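Local coordinates for CBS domain protein (Bacillus anthracis, PDB 3LQN), which is of unknown function but carries a tandem pair of CBS domains, a module that in related proteins commonly senses adenosine-containing ligands, at residues Met87-Glu90 and Gln91-Gln95. Numbering follows the deposited sequence.
Sequences MKVE and QVMKQ. With SO4 (sulfate ion), chain B.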
loop_
_atom_site.group_PDB
_atom_site.type_symbol
_atom_site.label_atom_id
_atom_site.label_comp_id
_atom_site.label_asym_id
_atom_site.label_seq_id
_atom_site.Cartn_x
_atom_site.Cartn_y
_atom_site.Cartn_z
ATOM N N MET A 87 -18.076 4.562 -15.810
ATOM C CA MET A 87 -17.428 3.279 -15.654
ATOM C C MET A 87 -17.900 2.483 -14.481
ATOM O O MET A 87 -18.416 3.030 -13.492
ATOM C CB MET A 87 -15.921 3.523 -15.472
ATOM C CG MET A 87 -15.388 4.289 -16.699
ATOM S SD MET A 87 -13.656 4.774 -16.506
ATOM C CE MET A 87 -12.823 3.262 -16.654
ATOM N N LYS A 88 -17.692 1.188 -14.595
ATOM C CA LYS A 88 -18.087 0.258 -13.540
ATOM C C LYS A 88 -16.892 -0.498 -12.994
ATOM O O LYS A 88 -15.831 -0.612 -13.626
ATOM C CB LYS A 88 -19.132 -0.756 -14.068
ATOM C CG LYS A 88 -20.502 -0.098 -14.337
ATOM C CD LYS A 88 -21.504 -1.099 -14.750
ATOM C CE LYS A 88 -22.907 -0.641 -14.274
ATOM N NZ LYS A 88 -23.155 0.785 -14.588
ATOM N N VAL A 89 -17.074 -1.071 -11.796
ATOM C CA VAL A 89 -16.028 -1.850 -11.126
ATOM C C VAL A 89 -15.463 -2.963 -12.018
ATOM O O VAL A 89 -14.228 -3.162 -12.065
ATOM C CB VAL A 89 -16.673 -2.481 -9.848
ATOM C CG1 VAL A 89 -15.887 -3.683 -9.358
ATOM C CG2 VAL A 89 -16.737 -1.429 -8.761
ATOM N N GLU A 90 -16.354 -3.606 -12.766
ATOM C CA GLU A 90 -15.967 -4.715 -13.653
ATOM C C GLU A 90 -14.862 -4.307 -14.643
ATOM O O GLU A 90 -14.064 -5.143 -15.027
ATOM C CB GLU A 90 -17.169 -5.259 -14.444
ATOM C CG GLU A 90 -17.745 -4.346 -15.492
ATOM C CD GLU A 90 -19.067 -4.910 -16.051
ATOM O OE1 GLU A 90 -20.144 -4.575 -15.493
ATOM O OE2 GLU A 90 -19.027 -5.699 -17.030
ATOM N N GLN A 91 -14.808 -3.034 -15.021
ATOM C CA GLN A 91 -13.860 -2.617 -16.078
ATOM C C GLN A 91 -12.424 -2.489 -15.579
ATOM O O GLN A 91 -11.509 -2.428 -16.402
ATOM C CB GLN A 91 -14.273 -1.295 -16.701
ATOM C CG GLN A 91 -15.562 -1.337 -17.478
ATOM C CD GLN A 91 -15.989 0.031 -17.833
ATOM O OE1 GLN A 91 -16.588 0.718 -17.021
ATOM N NE2 GLN A 91 -15.694 0.465 -19.077
ATOM N N VAL A 92 -12.196 -2.438 -14.275
ATOM C CA VAL A 92 -10.834 -2.213 -13.773
ATOM C C VAL A 92 -10.399 -3.227 -12.704
ATOM O O VAL A 92 -9.253 -3.229 -12.304
ATOM C CB VAL A 92 -10.594 -0.746 -13.225
ATOM C CG1 VAL A 92 -10.815 0.336 -14.332
ATOM C CG2 VAL A 92 -11.463 -0.491 -11.956
ATOM N N MET A 93 -11.327 -4.006 -12.172
ATOM C CA MET A 93 -10.942 -4.946 -11.114
ATOM C C MET A 93 -9.932 -6.014 -11.618
ATOM O O MET A 93 -9.805 -6.288 -12.808
ATOM C CB MET A 93 -12.182 -5.659 -10.554
ATOM C CG MET A 93 -12.805 -6.562 -11.527
ATOM S SD MET A 93 -14.244 -7.397 -10.716
ATOM C CE MET A 93 -14.896 -8.337 -12.072
ATOM N N LYS A 94 -9.276 -6.652 -10.665
ATOM C CA LYS A 94 -8.263 -7.693 -10.923
ATOM C C LYS A 94 -8.942 -8.996 -10.510
ATOM O O LYS A 94 -9.436 -9.107 -9.394
ATOM C CB LYS A 94 -7.082 -7.383 -10.039
ATOM C CG LYS A 94 -5.826 -8.298 -10.164
ATOM C CD LYS A 94 -4.691 -7.730 -9.308
ATOM C CE LYS A 94 -3.331 -8.336 -9.639
ATOM N NZ LYS A 94 -2.257 -7.307 -9.504
ATOM N N GLN A 95 -9.010 -9.957 -11.424
ATOM C CA GLN A 95 -9.663 -11.241 -11.153
ATOM C C GLN A 95 -8.630 -12.266 -10.703
ATOM O O GLN A 95 -8.954 -13.164 -9.954
ATOM C CB GLN A 95 -10.353 -11.775 -12.398
ATOM C CG GLN A 95 -11.383 -10.850 -13.023
ATOM C CD GLN A 95 -12.681 -11.570 -13.304
ATOM O OE1 GLN A 95 -12.947 -12.617 -12.729
ATOM N NE2 GLN A 95 -13.507 -10.998 -14.165
HETATM S S SO4 B . -6.994 -9.633 -14.397
HETATM O O1 SO4 B . -6.449 -9.661 -15.754
HETATM O O2 SO4 B . -6.584 -10.818 -13.663
HETATM O O3 SO4 B . -6.475 -8.448 -13.710
HETATM O O4 SO4 B . -8.461 -9.561 -14.457
#
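Gln91 and the backbone of Met87 and Lys88 form a local turn contact, in the loop that runs from helix 66-72 to strand 99-101, and illustrate how a side chain can close a turn that the main chain has begun. The amide oxygen OE1 of Gln91 reaches back to accept the N-H of Lys88 at 2.7 Å, nearly straight at 162° and in the carbonyl plane. In the reverse direction, Gln91 N donates to Lys88 O at 3.0 Å, its nitrogen lying above the plane of that carbonyl. The two residues thus grip each other twice. With CG beside its own backbone N (chi1 -66°) and the chain extended beyond it, the Gln91 side chain lies back along the turn and crosses that of Met87 at about a right angle, OE1 coming 3.3 Å from Met87 CB.

One residue on, Val89 O accepts two N-H groups. Val92 N, at 3.1 Å from Val89 O, sits above the carbonyl plane; Met93 N, at 3.0 Å from the same oxygen, lies almost straight ahead of it. This turn, with a valine at its start and a methionine four residues later, resembles the short lead-in segment common at the start of CBS motifs. Here it packs on elements of the preceding CBS domain: Val89 meets Ala39 of helix 36-46 and Val53 and Ile64 of the neighbouring strands. Met93 has CG between its backbone N and carbonyl carbon (chi1 68°), which lays CG 3.7 Å from Val89 O; its SD approaches Val89 CG1 at 4.3 Å. Met87 CE touches Val92 CG1 in a similar apolar contact. Past the turn, Gln95 N donates to sulfate O4 at 3.1 Å, and Asp96 N gives this ion, probably from the crystallisation liquor, a second backbone donor.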